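PDB 4HS5: protein CyaY from Psychromonas ingrahamii, which probably takes part in iron-sulfur cluster assembly, perhaps as a regulator, and belongs to the iron-binding frataxin family. Local coordinates for residues K20-A26 with E99-E105; L60-E64 with A92-Q96. All blocks are in the same frame, centred on the assembly; numbering follows the deposited sequence. Where two conformers were deposited one is given.

Both contacts involve what follows or forms helix 85-97, but they lie on different flanks of that helix in the frataxin fold. In contact 1 the C-terminal tail runs along the end of helix 3-24, and the join is partly buried: Val101 and Phe103 supply an apolar base, while a lysine, backbone carbonyls and waters make the outer layer. Contact 2 is a smaller surface contact, where the end of strand 57-61 and the turn after it meet the last turns of helix 85-97, mostly through aliphatic carbons and one glutamine amide. Their centres are about 15 Å apart, yet they touch: Phe103 CE1 of contact 1 lies 3.5 Å from Ile93 CD1 of contact 2.

Contact 1: residues K20-A26 with E99-E105; sequences KIEESGA and ETVDFTE
Lys20 NZ donates to Glu105 O at 2.9 Å from above the carbonyl plane, 50° out of it, missing the lone-pair direction. A weaker hold comes from Glu23 OE2 in a long salt bridge, and from two waters that also donate to Thr104 O. The lysine reaches the tail because its chain bends at chi2 (-69°), which lays CD 3.5 Å from Asp102 O while CB sits 3.5 Å from Phe103 CD2. Shortening this residue to an alanine would probably leave Glu105 O without its lysine mate and the tail's last residues freer to move. In the tail, Asp102 OD2 accepts from Thr104 N, an Asx turn, and from Glu105 N, both on the same face of its carboxylate, tying down the chain end. Before it, Val101 CG2 touches both Ser24 OG and Ala26 CB, 3.5 Å from each, and its CG1 lies over one face of the Phe103 ring, offset toward its rim. Ser24 OG donates to Ile21 O and accepts from Ala26 N, the second bond making an ST turn where the helix ends. The C-terminal tail of the frataxin fold thus runs between helix 3-24, whose Ile21 leans on strand 28-33, and helix 85-97, where Phe103 packs.

Contact 2: residues L60-E64 with A92-Q96; sequences LATLE and AIFKQ
The end of strand 57-61 and the turn that follows pass alongside the last turns of helix 85-97, with the CA atoms of Thr62 and Ala92 7.1 Å apart and those of Leu63 and Gln96 somewhat farther. This is a helix-on-sheet join of the frataxin fold, an alpha-beta sandwich in which two helices pack on an antiparallel sheet; here it lies at the surface. Thr62 points its methyl at the helix: CG2 is 4.2 Å from Ala92 CB and at a similar distance from Lys95 NZ, a light touch on the methyl of the alanine and the end of the lysine. Its hydroxyl serves the turn instead. With chi1 at 63°, OG1 sits between the backbone N and the carbonyl carbon, where it accepts from Glu64 N at 3.3 Å in an ST turn and is also hydrogen-bonded to Asn65 N. Next to it, Leu63 and Gln96 cross obliquely. The glutamine chain is extended beyond CG, which carries its amide across to the leucine, and Leu63 CG comes within 3.5 Å of Gln96 CD. Leu63 CD1 also meets the amide, 3.6 Å from Gln96 CD, and touches Gln96 CG at 3.8 Å. Around them, Thr45 touches both Leu63 and Gln96, while Leu47 and Phe41 of the sheet also meet Gln96. Back at the helix, the backbone turn that carries this glutamine is closed by Gln96 N donating to Ala92 O at 2.9 Å.

Contact 1: residues K20-A26 with E99-E105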
# COMPACT_ATOMS: atom_id res chain seq x y z
N LYS A 20 -5.73 3.77 -8.61
CA LYS A 20 -6.44 2.49 -8.73
C LYS A 20 -7.73 2.48 -7.92
O LYS A 20 -8.71 1.86 -8.33
CB LYS A 20 -5.57 1.31 -8.34
CG LYS A 20 -4.48 0.98 -9.35
CD LYS A 20 -5.07 0.41 -10.64
CE LYS A 20 -4.00 0.34 -11.72
NZ LYS A 20 -4.41 -0.50 -12.89
N ILE A 21 -7.72 3.15 -6.77
CA ILE A 21 -8.93 3.37 -5.98
C ILE A 21 -9.96 4.19 -6.77
O ILE A 21 -11.13 3.80 -6.86
CB ILE A 21 -8.61 4.05 -4.63
CG1 ILE A 21 -7.97 3.06 -3.66
CG2 ILE A 21 -9.86 4.61 -3.98
CD1 ILE A 21 -7.36 3.70 -2.45
N GLU A 22 -9.53 5.30 -7.37
CA GLU A 22 -10.44 6.17 -8.12
C GLU A 22 -11.01 5.42 -9.31
O GLU A 22 -12.17 5.58 -9.68
CB GLU A 22 -9.69 7.42 -8.62
CG GLU A 22 -9.23 8.37 -7.53
CD GLU A 22 -10.37 9.05 -6.79
OE1 GLU A 22 -11.52 9.02 -7.28
OE2 GLU A 22 -10.13 9.63 -5.72
N GLU A 23 -10.17 4.58 -9.89
CA GLU A 23 -10.46 3.83 -11.09
C GLU A 23 -11.45 2.68 -10.82
O GLU A 23 -12.33 2.40 -11.63
CB GLU A 23 -9.14 3.29 -11.59
CG GLU A 23 -9.13 2.69 -12.95
CD GLU A 23 -7.93 1.81 -13.09
OE1 GLU A 23 -8.08 0.58 -12.92
OE2 GLU A 23 -6.83 2.34 -13.31
N SER A 24 -11.28 2.04 -9.67
CA SER A 24 -12.11 0.91 -9.27
C SER A 24 -13.52 1.37 -8.94
O SER A 24 -14.47 0.58 -9.00
CB SER A 24 -11.53 0.28 -8.01
OG SER A 24 -11.80 1.10 -6.89
N GLY A 25 -13.65 2.64 -8.58
CA GLY A 25 -14.91 3.20 -8.10
C GLY A 25 -15.20 2.90 -6.64
O GLY A 25 -16.20 3.36 -6.08
N ALA A 26 -14.31 2.16 -6.00
CA ALA A 26 -14.58 1.66 -4.64
C ALA A 26 -14.72 2.74 -3.57
O ALA A 26 -14.16 3.84 -3.68
CB ALA A 26 -13.52 0.65 -4.24
N GLU A 99 -14.83 -5.24 -0.59
CA GLU A 99 -14.89 -4.60 -1.90
C GLU A 99 -13.62 -4.95 -2.66
O GLU A 99 -12.63 -5.40 -2.07
CB GLU A 99 -15.06 -3.09 -1.79
CG GLU A 99 -16.03 -2.44 -2.76
CD GLU A 99 -16.26 -0.98 -2.41
OE1 GLU A 99 -15.51 -0.44 -1.57
OE2 GLU A 99 -17.18 -0.36 -2.98
N THR A 100 -13.69 -4.76 -3.96
CA THR A 100 -12.63 -5.18 -4.86
C THR A 100 -11.94 -3.96 -5.47
O THR A 100 -12.58 -3.08 -6.04
CB THR A 100 -13.17 -6.15 -5.93
OG1 THR A 100 -13.68 -7.33 -5.29
CG2 THR A 100 -12.07 -6.56 -6.90
N VAL A 101 -10.63 -3.90 -5.27
CA VAL A 101 -9.78 -2.94 -5.96
C VAL A 101 -8.61 -3.76 -6.47
O VAL A 101 -7.84 -4.31 -5.67
CB VAL A 101 -9.25 -1.81 -5.05
CG1 VAL A 101 -8.34 -0.88 -5.84
CG2 VAL A 101 -10.39 -1.01 -4.44
N ASP A 102 -8.49 -3.87 -7.79
CA ASP A 102 -7.33 -4.53 -8.39
C ASP A 102 -6.27 -3.46 -8.63
O ASP A 102 -6.51 -2.51 -9.37
CB ASP A 102 -7.74 -5.19 -9.71
CG ASP A 102 -6.67 -6.09 -10.28
OD1 ASP A 102 -7.00 -6.87 -11.19
OD2 ASP A 102 -5.51 -6.04 -9.82
N PHE A 103 -5.12 -3.60 -7.98
CA PHE A 103 -4.05 -2.61 -8.12
C PHE A 103 -3.04 -3.01 -9.17
O PHE A 103 -2.19 -2.21 -9.55
CB PHE A 103 -3.31 -2.45 -6.79
CG PHE A 103 -4.13 -1.81 -5.72
CD1 PHE A 103 -4.77 -2.57 -4.76
CD2 PHE A 103 -4.25 -0.43 -5.66
CE1 PHE A 103 -5.54 -1.98 -3.77
CE2 PHE A 103 -5.01 0.18 -4.67
CZ PHE A 103 -5.66 -0.60 -3.72
N THR A 104 -3.14 -4.25 -9.64
CA THR A 104 -2.12 -4.81 -10.52
C THR A 104 -2.48 -4.69 -12.00
O THR A 104 -1.70 -4.17 -12.79
CB THR A 104 -1.83 -6.27 -10.15
OG1 THR A 104 -1.36 -6.33 -8.79
CG2 THR A 104 -0.77 -6.85 -11.07
N GLU A 105 -3.65 -5.20 -12.38
CA GLU A 105 -4.10 -5.17 -13.76
C GLU A 105 -4.82 -3.85 -14.09
O GLU A 105 -5.35 -3.20 -13.20
CB GLU A 105 -5.02 -6.36 -14.06
CG GLU A 105 -4.31 -7.70 -14.20
CD GLU A 105 -4.03 -8.39 -12.88
OE1 GLU A 105 -4.77 -8.15 -11.90
OE2 GLU A 105 -3.09 -9.19 -12.81
O HOH W 1 -8.33 -0.89 -9.75
O HOH W 2 -2.09 -1.72 -14.94
O HOH W 3 -1.26 -1.06 -12.72
O HOH W 4 -7.39 -1.93 -12.45

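Contact 2: residues L60-E64 with A92-Q96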
# COMPACT_ATOMS: atom_id res chain seq x y z
N LEU A 60 3.03 -1.69 5.51
CA LEU A 60 1.57 -1.77 5.52
C LEU A 60 1.11 -2.40 6.82
O LEU A 60 1.56 -3.48 7.18
CB LEU A 60 1.07 -2.62 4.36
CG LEU A 60 -0.41 -3.03 4.42
CD1 LEU A 60 -1.30 -1.83 4.23
CD2 LEU A 60 -0.72 -4.09 3.37
N ALA A 61 0.20 -1.71 7.50
CA ALA A 61 -0.46 -2.23 8.68
C ALA A 61 -1.87 -2.64 8.31
O ALA A 61 -2.66 -1.81 7.86
CB ALA A 61 -0.49 -1.19 9.76
N THR A 62 -2.17 -3.92 8.48
CA THR A 62 -3.53 -4.43 8.39
C THR A 62 -4.10 -4.42 9.80
O THR A 62 -3.46 -3.96 10.73
CB THR A 62 -3.59 -5.85 7.81
OG1 THR A 62 -2.91 -6.76 8.67
CG2 THR A 62 -2.96 -5.89 6.42
N LEU A 63 -5.31 -4.95 9.96
CA LEU A 63 -5.91 -5.07 11.28
C LEU A 63 -5.09 -5.98 12.19
O LEU A 63 -5.08 -5.80 13.41
CB LEU A 63 -7.33 -5.61 11.17
CG LEU A 63 -8.33 -4.54 10.73
CD1 LEU A 63 -9.69 -5.14 10.48
CD2 LEU A 63 -8.40 -3.47 11.79
N GLU A 64 -4.39 -6.93 11.58
CA GLU A 64 -3.71 -7.98 12.33
C GLU A 64 -2.22 -7.70 12.50
O GLU A 64 -1.68 -7.82 13.60
CB GLU A 64 -3.86 -9.32 11.60
CG GLU A 64 -5.27 -9.60 11.08
CD GLU A 64 -6.18 -10.23 12.13
OE1 GLU A 64 -5.74 -10.41 13.28
OE2 GLU A 64 -7.33 -10.56 11.78
N ALA A 92 -6.27 -7.60 1.25
CA ALA A 92 -6.60 -6.98 2.54
C ALA A 92 -7.85 -6.12 2.47
O ALA A 92 -8.70 -6.18 3.36
CB ALA A 92 -5.42 -6.17 3.06
N ILE A 93 -7.97 -5.32 1.42
CA ILE A 93 -9.14 -4.48 1.21
C ILE A 93 -10.38 -5.38 1.13
O ILE A 93 -11.43 -5.05 1.70
CB ILE A 93 -9.00 -3.60 -0.06
CG1 ILE A 93 -7.92 -2.53 0.15
CG2 ILE A 93 -10.33 -2.96 -0.44
CD1 ILE A 93 -7.72 -1.59 -1.04
N PHE A 94 -10.26 -6.52 0.45
CA PHE A 94 -11.40 -7.42 0.36
C PHE A 94 -11.67 -8.13 1.69
O PHE A 94 -12.82 -8.35 2.07
CB PHE A 94 -11.21 -8.46 -0.75
CG PHE A 94 -12.41 -9.34 -0.94
CD1 PHE A 94 -13.50 -8.87 -1.64
CD2 PHE A 94 -12.45 -10.61 -0.40
CE1 PHE A 94 -14.64 -9.66 -1.82
CE2 PHE A 94 -13.58 -11.41 -0.55
CZ PHE A 94 -14.67 -10.93 -1.26
N LYS A 95 -10.60 -8.53 2.38
CA LYS A 95 -10.72 -9.32 3.59
C LYS A 95 -11.24 -8.50 4.77
O LYS A 95 -11.89 -9.04 5.66
CB LYS A 95 -9.39 -10.01 3.91
CG LYS A 95 -9.07 -10.27 5.36
CD LYS A 95 -7.61 -10.74 5.48
CE LYS A 95 -6.64 -9.73 4.85
NZ LYS A 95 -6.09 -8.74 5.83
N GLN A 96 -10.99 -7.19 4.74
CA GLN A 96 -11.48 -6.30 5.80
C GLN A 96 -12.82 -5.68 5.49
O GLN A 96 -13.55 -5.27 6.40
CB GLN A 96 -10.49 -5.17 6.06
CG GLN A 96 -9.23 -5.60 6.75
CD GLN A 96 -8.41 -4.43 7.24
OE1 GLN A 96 -8.88 -3.28 7.29
NE2 GLN A 96 -7.17 -4.71 7.62